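Local coordinates for protein TRAP dicarboxylate transporter, DctP subunit (PDB 4OVS) that binds succinate and probably delivers it in the periplasm to the membrane subunits of a TRAP transporter, at residues S151-P156 against V222-T227; I157-D162 against K302-K307. All blocks are in the same frame, centred on the assembly; numbering follows the deposited sequence.

Contact 1. Residues S151-P156 against V222-T227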
loop_
_atom_site.group_PDB
_atom_site.type_symbol
_atom_site.label_atom_id
_atom_site.label_comp_id
_atom_site.label_asym_id
_atom_site.label_seq_id
_atom_site.Cartn_x
_atom_site.Cartn_y
_atom_site.Cartn_z
ATOM N N SER A 151 -1.097 -8.966 12.784
ATOM C CA SER A 151 -2.098 -9.925 13.236
ATOM C C SER A 151 -1.526 -11.308 13.154
ATOM O O SER A 151 -0.535 -11.539 12.465
ATOM C CB SER A 151 -3.337 -9.864 12.340
ATOM O OG SER A 151 -2.996 -10.186 11.010
ATOM N N SER A 152 -2.180 -12.257 13.818
ATOM C CA SER A 152 -1.703 -13.623 13.832
ATOM C C SER A 152 -2.836 -14.581 14.107
ATOM O O SER A 152 -3.894 -14.183 14.625
ATOM C CB SER A 152 -0.653 -13.787 14.932
ATOM O OG SER A 152 -0.214 -15.128 15.058
ATOM N N ASN A 153 -2.597 -15.846 13.757
ATOM C CA ASN A 153 -3.442 -16.978 14.155
ATOM C C ASN A 153 -2.821 -17.800 15.264
ATOM O O ASN A 153 -3.429 -18.735 15.747
ATOM C CB ASN A 153 -3.623 -17.951 12.999
ATOM C CG ASN A 153 -4.875 -17.706 12.234
ATOM O OD1 ASN A 153 -5.871 -17.234 12.781
ATOM N ND2 ASN A 153 -4.847 -18.035 10.954
ATOM N N LYS A 154 -1.593 -17.489 15.637
ATOM C CA LYS A 154 -0.882 -18.340 16.589
ATOM C C LYS A 154 -1.073 -17.855 18.028
ATOM O O LYS A 154 -1.531 -18.611 18.874
ATOM C CB LYS A 154 0.596 -18.426 16.224
ATOM C CG LYS A 154 1.091 -19.842 15.946
ATOM C CD LYS A 154 2.625 -19.868 15.816
ATOM C CE LYS A 154 3.182 -21.227 15.364
ATOM N NZ LYS A 154 2.512 -21.755 14.129
ATOM N N LYS A 155 -0.756 -16.592 18.298
ATOM C CA LYS A 155 -0.898 -16.023 19.637
ATOM C C LYS A 155 -0.855 -14.500 19.622
ATOM O O LYS A 155 -0.577 -13.903 18.581
ATOM C CB LYS A 155 0.218 -16.543 20.533
ATOM C CG LYS A 155 1.570 -16.508 19.869
ATOM C CD LYS A 155 2.659 -16.927 20.830
ATOM C CE LYS A 155 3.975 -17.107 20.114
ATOM N NZ LYS A 155 5.103 -16.977 21.074
ATOM N N PRO A 156 -1.141 -13.850 20.772
ATOM C CA PRO A 156 -1.084 -12.381 20.716
ATOM C C PRO A 156 0.325 -11.839 20.499
ATOM O O PRO A 156 1.245 -12.291 21.190
ATOM C CB PRO A 156 -1.580 -11.972 22.097
ATOM C CG PRO A 156 -2.448 -13.126 22.554
ATOM C CD PRO A 156 -1.796 -14.336 22.002
ATOM N N VAL A 222 -9.990 -14.673 9.377
ATOM C CA VAL A 222 -9.003 -15.748 9.408
ATOM C C VAL A 222 -7.778 -15.424 10.282
ATOM O O VAL A 222 -6.734 -16.037 10.127
ATOM C CB VAL A 222 -8.571 -16.174 7.974
ATOM C CG1 VAL A 222 -9.708 -16.924 7.293
ATOM C CG2 VAL A 222 -8.162 -14.963 7.161
ATOM N N GLN A 223 -7.937 -14.514 11.234
ATOM C CA GLN A 223 -6.902 -14.190 12.244
ATOM C C GLN A 223 -7.549 -14.074 13.624
ATOM O O GLN A 223 -8.643 -13.522 13.733
ATOM C CB GLN A 223 -6.254 -12.839 11.911
ATOM C CG GLN A 223 -5.487 -12.793 10.639
ATOM C CD GLN A 223 -4.122 -13.470 10.765
ATOM O OE1 GLN A 223 -3.094 -12.819 10.737
ATOM N NE2 GLN A 223 -4.116 -14.769 10.835
ATOM N N THR A 224 -6.883 -14.579 14.667
ATOM C CA THR A 224 -7.443 -14.644 16.011
ATOM C C THR A 224 -6.984 -13.444 16.868
ATOM O O THR A 224 -7.621 -13.126 17.891
ATOM C CB THR A 224 -7.058 -15.953 16.711
ATOM O OG1 THR A 224 -5.635 -16.051 16.826
ATOM C CG2 THR A 224 -7.529 -17.129 15.904
ATOM N N ASP A 225 -5.919 -12.766 16.425
ATOM C CA ASP A 225 -5.343 -11.641 17.160
ATOM C C ASP A 225 -4.832 -10.530 16.260
ATOM O O ASP A 225 -4.063 -10.787 15.333
ATOM C CB ASP A 225 -4.198 -12.122 18.062
ATOM C CG ASP A 225 -4.687 -13.062 19.175
ATOM O OD1 ASP A 225 -4.718 -14.274 18.939
ATOM O OD2 ASP A 225 -5.049 -12.584 20.280
ATOM N N LEU A 226 -5.254 -9.298 16.569
ATOM C CA LEU A 226 -4.807 -8.079 15.897
ATOM C C LEU A 226 -4.170 -7.110 16.881
ATOM O O LEU A 226 -4.757 -6.780 17.918
ATOM C CB LEU A 226 -5.987 -7.368 15.208
ATOM C CG LEU A 226 -5.681 -6.001 14.587
ATOM C CD1 LEU A 226 -4.810 -6.107 13.385
ATOM C CD2 LEU A 226 -6.978 -5.280 14.197
ATOM N N THR A 227 -2.974 -6.633 16.549
ATOM C CA THR A 227 -2.282 -5.667 17.389
ATOM C C THR A 227 -2.138 -4.340 16.681
ATOM O O THR A 227 -1.601 -4.259 15.574
ATOM C CB THR A 227 -0.895 -6.201 17.816
ATOM O OG1 THR A 227 -1.082 -7.349 18.633
ATOM C CG2 THR A 227 -0.139 -5.192 18.609
#
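Ser-152 and Asp-225 form the hydrogen-bonded pair of a short antiparallel ladder, and Ser-151 stands beside Leu-226 as the non-hydrogen-bonded pair. Ser-152 N gives a bond of 2.8 Å to Asp-225 O. In return Ser-152 O takes two backbone donors, Asp-225 N at 3.1 Å and Thr-224 N at 3.0 Å. Two residues facing one make this a classic beta bulge, placed where the ladder ends.

Side-chain bonds add to the grip around the bulge. The Gln-223 chain bends at chi2 (-77°) and folds back over the 151-153 backbone. Gln-223 OE1 receives Ser-151 OG at 2.6 Å, in the carbonyl plane and on a lone pair. Gln-223 NE2 turns back to its own neighbour, Val-222 O. Asn-153 ND2 also reaches Val-222 O at 2.9 Å, but this bond is weak and bent. The amide planes of Asn-153 and Gln-223 are 80° apart, so they do not stack.

Each segment also has a side-chain bond of its own. Ser-152 OG accepts Lys-154 N at 2.8 Å, an ST turn, and also bonds Gln-166. Thr-224 OG1 bonds Asp-225 OD1 on the anti side of the carboxylate. The other oxygen, Asp-225 OD2, lies 3.5 Å from Pro-156 CG and is also bonded to His-295.

The pairing joins the end of strand 137-152 to strand 225-227. Strand 293-295 runs parallel on the far side of 225-227, and backbone bonds tie Ser-151 to Ala-207 of strand 206-209. Phe-214 of helix 211-216 packs on Ser-151 and Leu-226.

Contact 2. Residues I157-D162 against K302-K307; sequences ILLPED and KAAWQK
Trp-305 reaches from helix 299-310 into a hollow formed by the bend of the chain at 157-160. Its CG lies anti to its carbonyl carbon (chi1 -76°), and the long indole then extends across to the other segment. Pro-160 is the bump over one ring face. Pro-160 CD sits 3.9 Å from the centroid of the Trp-305 six-membered ring and only 14° off the normal, a CH-pi contact. Pro-160 N also lies over this face, offset toward the rim. Leu-159 C comes in obliquely, 3.2 Å from Trp-305 CZ2, so the fit is close here.

The ring edge is met by two groups. Ile-157 CG2 meets the edge of the six-membered ring, 3.5 Å from both Trp-305 CH2 and Trp-305 CZ2. On the pyrrole side Trp-305 NE1 bonds Leu-158 O at 3.0 Å. The donor stands well above the carbonyl plane, 57° out of it, and uses no lone pair direction.

A smaller fit lies beside the indole. Ala-304 CB touches Leu-159 CD2 at 4.3 Å and is nearly as close to Pro-160 CD. Asp-162 OD2 braces the receiving bend from behind by accepting both Leu-158 N and Leu-159 N.

Leu-150 of strand 137-152 and Leu-297 also pack on the indole. Across the contact the ring lies against apolar side chains and the 158-160 backbone, with a single hydrogen bond. That bond gives the buried indole N-H a partner and favours one orientation of the ring.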
loop_
_atom_site.group_PDB
_atom_site.type_symbol
_atom_site.label_atom_id
_atom_site.label_comp_id
_atom_site.label_asym_id
_atom_site.label_seq_id
_atom_site.Cartn_x
_atom_site.Cartn_y
_atom_site.Cartn_z
ATOM N N ILE A 157 0.495 -10.897 19.569
ATOM C CA ILE A 157 1.785 -10.231 19.364
ATOM C C ILE A 157 1.846 -8.936 20.181
ATOM O O ILE A 157 1.276 -7.913 19.774
ATOM C CB ILE A 157 2.010 -9.843 17.888
ATOM C CG1 ILE A 157 1.646 -10.978 16.926
ATOM C CG2 ILE A 157 3.460 -9.412 17.668
ATOM C CD1 ILE A 157 2.428 -12.167 17.126
ATOM N N LEU A 158 2.508 -8.974 21.337
ATOM C CA LEU A 158 2.557 -7.808 22.231
ATOM C C LEU A 158 3.958 -7.198 22.255
ATOM O O LEU A 158 4.103 -5.974 22.402
ATOM C CB LEU A 158 2.137 -8.171 23.653
ATOM C CG LEU A 158 0.781 -8.880 23.834
ATOM C CD1 LEU A 158 0.428 -8.933 25.303
ATOM C CD2 LEU A 158 -0.376 -8.232 23.053
ATOM N N LEU A 159 4.967 -8.067 22.114
ATOM C CA LEU A 159 6.373 -7.683 22.097
ATOM C C LEU A 159 7.070 -8.455 21.017
ATOM O O LEU A 159 6.604 -9.531 20.638
ATOM C CB LEU A 159 7.061 -8.083 23.383
ATOM C CG LEU A 159 6.680 -7.390 24.674
ATOM C CD1 LEU A 159 7.353 -8.138 25.809
ATOM C CD2 LEU A 159 7.092 -5.931 24.642
ATOM N N PRO A 160 8.219 -7.940 20.549
ATOM C CA PRO A 160 9.031 -8.570 19.503
ATOM C C PRO A 160 9.218 -10.059 19.735
ATOM O O PRO A 160 9.139 -10.861 18.805
ATOM C CB PRO A 160 10.362 -7.845 19.636
ATOM C CG PRO A 160 9.957 -6.482 20.080
ATOM C CD PRO A 160 8.846 -6.711 21.050
ATOM N N GLU A 161 9.472 -10.394 20.993
ATOM C CA GLU A 161 9.556 -11.749 21.468
ATOM C C GLU A 161 8.449 -12.654 20.909
ATOM O O GLU A 161 8.691 -13.810 20.580
ATOM C CB GLU A 161 9.485 -11.686 22.989
ATOM C CG GLU A 161 9.593 -12.993 23.686
ATOM C CD GLU A 161 8.983 -12.955 25.086
ATOM O OE1 GLU A 161 8.530 -11.858 25.503
ATOM O OE2 GLU A 161 8.950 -14.022 25.757
ATOM N N ASP A 162 7.239 -12.126 20.783
ATOM C CA ASP A 162 6.083 -12.945 20.398
ATOM C C ASP A 162 6.041 -13.302 18.913
ATOM O O ASP A 162 5.442 -14.317 18.495
ATOM C CB ASP A 162 4.805 -12.224 20.789
ATOM C CG ASP A 162 4.715 -12.006 22.267
ATOM O OD1 ASP A 162 5.246 -12.865 23.006
ATOM O OD2 ASP A 162 4.142 -10.971 22.682
ATOM N N LYS A 302 5.548 -0.119 22.827
ATOM C CA LYS A 302 5.864 0.572 21.575
ATOM C C LYS A 302 7.361 0.857 21.415
ATOM O O LYS A 302 7.924 0.723 20.334
ATOM C CB LYS A 302 5.109 1.881 21.491
ATOM C CG LYS A 302 5.411 2.655 20.240
ATOM C CD LYS A 302 4.508 3.861 20.124
ATOM C CE LYS A 302 4.710 4.563 18.797
ATOM N NZ LYS A 302 4.198 5.972 18.804
ATOM N N ALA A 303 7.999 1.259 22.500
ATOM C CA ALA A 303 9.415 1.545 22.488
ATOM C C ALA A 303 10.188 0.321 22.036
ATOM O O ALA A 303 11.075 0.401 21.191
ATOM C CB ALA A 303 9.840 1.930 23.854
ATOM N N ALA A 304 9.840 -0.819 22.601
ATOM C CA ALA A 304 10.574 -2.051 22.348
ATOM C C ALA A 304 10.440 -2.465 20.886
ATOM O O ALA A 304 11.360 -3.031 20.285
ATOM C CB ALA A 304 10.057 -3.144 23.253
ATOM N N TRP A 305 9.279 -2.203 20.314
ATOM C CA TRP A 305 9.104 -2.437 18.893
ATOM C C TRP A 305 9.985 -1.499 18.074
ATOM O O TRP A 305 10.568 -1.909 17.068
ATOM C CB TRP A 305 7.632 -2.259 18.505
ATOM C CG TRP A 305 6.790 -3.427 18.911
ATOM C CD1 TRP A 305 5.882 -3.478 19.932
ATOM C CD2 TRP A 305 6.784 -4.715 18.305
ATOM N NE1 TRP A 305 5.314 -4.719 20.000
ATOM C CE2 TRP A 305 5.853 -5.503 19.016
ATOM C CE3 TRP A 305 7.478 -5.286 17.234
ATOM C CZ2 TRP A 305 5.595 -6.824 18.680
ATOM C CZ3 TRP A 305 7.217 -6.601 16.901
ATOM C CH2 TRP A 305 6.276 -7.354 17.616
ATOM N N GLN A 306 10.096 -0.246 18.509
ATOM C CA GLN A 306 10.880 0.753 17.761
ATOM C C GLN A 306 12.343 0.404 17.776
ATOM O O GLN A 306 13.020 0.468 16.756
ATOM C CB GLN A 306 10.719 2.139 18.367
ATOM C CG GLN A 306 9.748 3.027 17.610
ATOM C CD GLN A 306 8.970 3.954 18.523
ATOM O OE1 GLN A 306 8.985 3.800 19.750
ATOM N NE2 GLN A 306 8.287 4.922 17.932
ATOM N N LYS A 307 12.833 0.030 18.949
ATOM C CA LYS A 307 14.237 -0.304 19.082
ATOM C C LYS A 307 14.598 -1.493 18.193
ATOM O O LYS A 307 15.574 -1.460 17.445
ATOM C CB LYS A 307 14.587 -0.637 20.529
ATOM C CG LYS A 307 16.075 -0.983 20.674
ATOM C CD LYS A 307 16.485 -1.287 22.092
ATOM C CE LYS A 307 17.997 -1.508 22.173
ATOM N NZ LYS A 307 18.458 -1.745 23.574
#

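The two contacts share one continuous run of chain. Residues 151-156 leave strand 137-152. Residues 157-162 continue through a short loop into the weakly bonded helix 160-163. The partners come later, 222-227 and then 302-307, so the pairings alternate along the sequence. Their centres are about 15 Å apart, on the same side of the chain's centre. They touch directly: Thr-227 OG1 probably bonds Ile-157 O at 2.7 Å, and Ser-152 packs on Ile-157. Contact 1 belongs to the mixed sheet, with the side chain of Ser-151 about 11 Å from a bound succinate. Contact 2 lies away from the binding residues and ties helix 299-310 to the chain leaving that sheet.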